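Local coordinates for TrwG protein (PDB 4NHF) that probably serves as a VirB8-family membrane component of a type IV secretion machine, the chain here being its soluble domain, at residues A[74-79]-A[166-171]. Numbering follows the deposited sequence. Where two conformers were deposited one is given.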
ATOM      1  N   LEU A  74     -10.955  -5.044  -2.323  1.00 16.27           N
ATOM      2  CA  LEU A  74     -10.607  -6.302  -1.682  1.00 15.68           C
ATOM      3  C   LEU A  74     -11.746  -7.006  -0.900  1.00 15.77           C
ATOM      4  O   LEU A  74     -11.515  -8.049  -0.301  1.00 15.38           O
ATOM      5  CB  LEU A  74      -9.397  -6.049  -0.760  1.00 14.64           C
ATOM      6  CG  LEU A  74      -8.083  -5.547  -1.431  1.00 14.44           C
ATOM      7  CD1 LEU A  74      -6.986  -5.503  -0.377  1.00 13.67           C
ATOM      8  CD2 LEU A  74      -7.625  -6.508  -2.531  1.00 15.03           C
ATOM      9  N   SER A  75     -12.951  -6.443  -0.925  1.00 16.08           N
ATOM     10  CA  SER A  75     -14.061  -6.909  -0.109  1.00 16.54           C
ATOM     11  C   SER A  75     -15.167  -7.464  -0.998  1.00 17.51           C
ATOM     12  O   SER A  75     -15.545  -6.831  -2.019  1.00 17.98           O
ATOM     13  CB  SER A  75     -14.669  -5.738   0.698  1.00 16.54           C
ATOM     14  OG  SER A  75     -13.765  -5.089   1.606  1.00 15.71           O
ATOM     15  N   ALA A  76     -15.704  -8.624  -0.626  1.00 17.84           N
ATOM     16  CA  ALA A  76     -16.933  -9.124  -1.271  1.00 18.91           C
ATOM     17  C   ALA A  76     -18.094  -8.103  -1.091  1.00 19.29           C
ATOM     18  O   ALA A  76     -18.034  -7.214  -0.269  1.00 18.09           O
ATOM     19  CB  ALA A  76     -17.332 -10.483  -0.720  1.00 19.55           C
ATOM     20  N   ALA A  77     -19.164  -8.247  -1.860  1.00 20.71           N
ATOM     21  CA  ALA A  77     -20.250  -7.210  -1.869  1.00 21.77           C
ATOM     22  C   ALA A  77     -20.859  -6.926  -0.482  1.00 22.20           C
ATOM     23  O   ALA A  77     -20.979  -5.765  -0.079  1.00 22.02           O
ATOM     24  CB  ALA A  77     -21.335  -7.576  -2.856  1.00 23.23           C
ATOM     25  N   SER A  78     -21.201  -7.967   0.277  1.00 22.93           N
ATOM     26  CA  SER A  78     -21.776  -7.721   1.598  1.00 23.71           C
ATOM     27  C   SER A  78     -20.791  -7.021   2.541  1.00 22.59           C
ATOM     28  O   SER A  78     -21.200  -6.177   3.359  1.00 22.77           O
ATOM     29  CB  SER A  78     -22.363  -8.989   2.223  1.00 24.78           C
ATOM     30  OG  SER A  78     -21.317  -9.874   2.561  1.00 24.62           O
ATOM     31  N   VAL A  79     -19.502  -7.335   2.406  1.00 21.39           N
ATOM     32  CA  VAL A  79     -18.492  -6.756   3.257  1.00 20.37           C
ATOM     33  C   VAL A  79     -18.279  -5.281   2.900  1.00 20.11           C
ATOM     34  O   VAL A  79     -18.203  -4.420   3.811  1.00 19.17           O
ATOM     35  CB  VAL A  79     -17.192  -7.559   3.166  1.00 19.82           C
ATOM     36  CG1 VAL A  79     -16.040  -6.853   3.883  1.00 18.83           C
ATOM     37  CG2 VAL A  79     -17.439  -8.941   3.740  1.00 20.24           C
ATOM     38  N   GLN A 166     -10.435 -11.650  -1.897  1.00 15.89           N
ATOM     39  CA  GLN A 166     -11.728 -11.191  -1.445  1.00 16.66           C
ATOM     40  C   GLN A 166     -11.973 -11.556   0.013  1.00 16.39           C
ATOM     41  O   GLN A 166     -11.934 -12.701   0.397  1.00 16.58           O
ATOM     42  CB  GLN A 166     -12.880 -11.740  -2.249  1.00 18.59           C
ATOM     43  CG  GLN A 166     -12.869 -11.359  -3.703  1.00 20.19           C
ATOM     44  CD  GLN A 166     -13.472  -9.987  -3.930  1.00 21.21           C
ATOM     45  OE1 GLN A 166     -14.682  -9.879  -4.222  1.00 23.28           O
ATOM     46  NE2 GLN A 166     -12.644  -8.935  -3.821  1.00 20.04           N
ATOM     47  N   ILE A 167     -12.213 -10.544   0.814  1.00 15.83           N
ATOM     48  CA  ILE A 167     -12.650 -10.722   2.195  1.00 15.87           C
ATOM     49  C   ILE A 167     -14.146 -11.034   2.109  1.00 16.87           C
ATOM     50  O   ILE A 167     -14.915 -10.206   1.611  1.00 17.30           O
ATOM     51  CB  ILE A 167     -12.416  -9.426   2.974  1.00 15.15           C
ATOM     52  CG1 ILE A 167     -10.927  -9.057   2.963  1.00 14.41           C
ATOM     53  CG2 ILE A 167     -12.972  -9.511   4.401  1.00 15.45           C
ATOM     54  CD1 ILE A 167     -10.080  -9.924   3.852  1.00 14.38           C
ATOM     55  N   THR A 168     -14.559 -12.199   2.573  1.00 17.34           N
ATOM     56  CA  THR A 168     -15.978 -12.575   2.547  1.00 18.72           C
ATOM     57  C   THR A 168     -16.724 -12.348   3.843  1.00 19.26           C
ATOM     58  O   THR A 168     -17.947 -12.386   3.854  1.00 19.77           O
ATOM     59  CB  THR A 168     -16.102 -14.055   2.149  1.00 19.48           C
ATOM     60  OG1 THR A 168     -15.258 -14.829   3.024  1.00 19.30           O
ATOM     61  CG2 THR A 168     -15.602 -14.181   0.728  1.00 19.36           C
ATOM     62  N   SER A 169     -15.975 -12.221   4.936  1.00 19.30           N
ATOM     63  CA  SER A 169     -16.534 -11.727   6.218  1.00 20.32           C
ATOM     64  C   SER A 169     -15.459 -11.009   7.010  1.00 18.85           C
ATOM     65  O   SER A 169     -14.242 -11.309   6.911  1.00 19.18           O
ATOM     66  CB  SER A 169     -17.186 -12.868   7.035  1.00 21.98           C
ATOM     67  OG  SER A 169     -16.209 -13.791   7.407  1.00 23.00           O
ATOM     68  N   TYR A 170     -15.874 -10.024   7.747  1.00 18.43           N
ATOM     69  CA  TYR A 170     -14.946  -9.227   8.506  1.00 17.13           C
ATOM     70  C   TYR A 170     -15.665  -8.555   9.633  1.00 17.64           C
ATOM     71  O   TYR A 170     -16.694  -7.908   9.412  1.00 18.27           O
ATOM     72  CB  TYR A 170     -14.248  -8.197   7.616  1.00 16.05           C
ATOM     73  CG  TYR A 170     -13.193  -7.360   8.330  1.00 15.24           C
ATOM     74  CD1 TYR A 170     -13.555  -6.273   9.153  1.00 15.28           C
ATOM     75  CD2 TYR A 170     -11.851  -7.670   8.216  1.00 14.69           C
ATOM     76  CE1 TYR A 170     -12.570  -5.473   9.761  1.00 14.97           C
ATOM     77  CE2 TYR A 170     -10.879  -6.918   8.825  1.00 14.46           C
ATOM     78  CZ  TYR A 170     -11.230  -5.833   9.622  1.00 14.51           C
ATOM     79  OH  TYR A 170     -10.220  -5.127  10.194  1.00 14.44           O
ATOM     80  N   ARG A 171     -15.147  -8.753  10.839  1.00 18.06           N
ATOM     81  CA  ARG A 171     -15.552  -7.952  11.992  0.60 18.88           C
ATOM     82  C   ARG A 171     -14.352  -7.737  12.887  1.00 18.59           C
ATOM     83  O   ARG A 171     -13.481  -8.604  13.037  1.00 18.47           O
ATOM     84  CB  ARG A 171     -16.727  -8.559  12.790  0.60 20.25           C
ATOM     85  CG  ARG A 171     -16.469  -9.956  13.300  0.60 20.96           C
ATOM     86  CD  ARG A 171     -17.670 -10.532  14.012  0.60 22.29           C
ATOM     87  NE  ARG A 171     -17.923  -9.875  15.285  0.60 22.86           N
ATOM     88  CZ  ARG A 171     -18.996 -10.079  16.043  0.60 24.56           C
ATOM     89  NH1 ARG A 171     -19.927 -10.971  15.692  0.60 25.66           N
ATOM     90  NH2 ARG A 171     -19.133  -9.415  17.189  0.60 25.12           N
TER
HETATM   91  O   HOH W   1     -15.469  -6.753  -4.746  1.00 44.55           O
HETATM   92  O   HOH W   2     -19.380 -12.210   1.793  1.00 34.93           O
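I167 is gripped through its backbone by the turn at 74-76: its N donates to L74 O at 2.8 Å, and its O accepts from A76 N at 2.9 Å. The first bond is nearly straight and lies in the carbonyl plane of L74; in the second, A76 N is tilted 26° from the I167 carbonyl plane. Together they make a single parallel bridge between S75 and I167, and Q166 CA adds a CA-H...O contact to L74 O. The packed side lies here, with A76 CB 3.4 Å from I167 O. V79, in the first turn of helix 77-86, points at the strand and spreads its two methyls along it. CG1, anti to the backbone N (chi1 171°), meets I167 CG2 at 4.1 Å, while CG2 sits 3.5 Å from T168 C. Y52 of helix 42-57 touches both V79 and I167; S75 points away from the strand, and its OG bonds the Y52 hydroxyl and T71 O. In the NTF2-like fold of VirB8 proteins, helices pack against a curved antiparallel sheet; strand 165-174 is an outermost strand of that sheet within this chain, and the link between helices 64-73 and 77-86 runs beside it, with A76 as N-cap of the second helix. The strand carries a classic beta bulge, T168 and S169 both facing G145. Toward solvent the fit slackens: S78 OG reaches T168 O through a water that donates to that carbonyl. At the other end, the Q166 side chain bends at chi2 (-83°), so that its amide lies alongside the 74-76 backbone, NE2 3.6 Å from L74 C. A second water donates to S75 O at 2.7 Å and, at a longer 3.3 Å, to Q166 OE1, while Q166 NE2 has a weak hydrogen bond to L73 O.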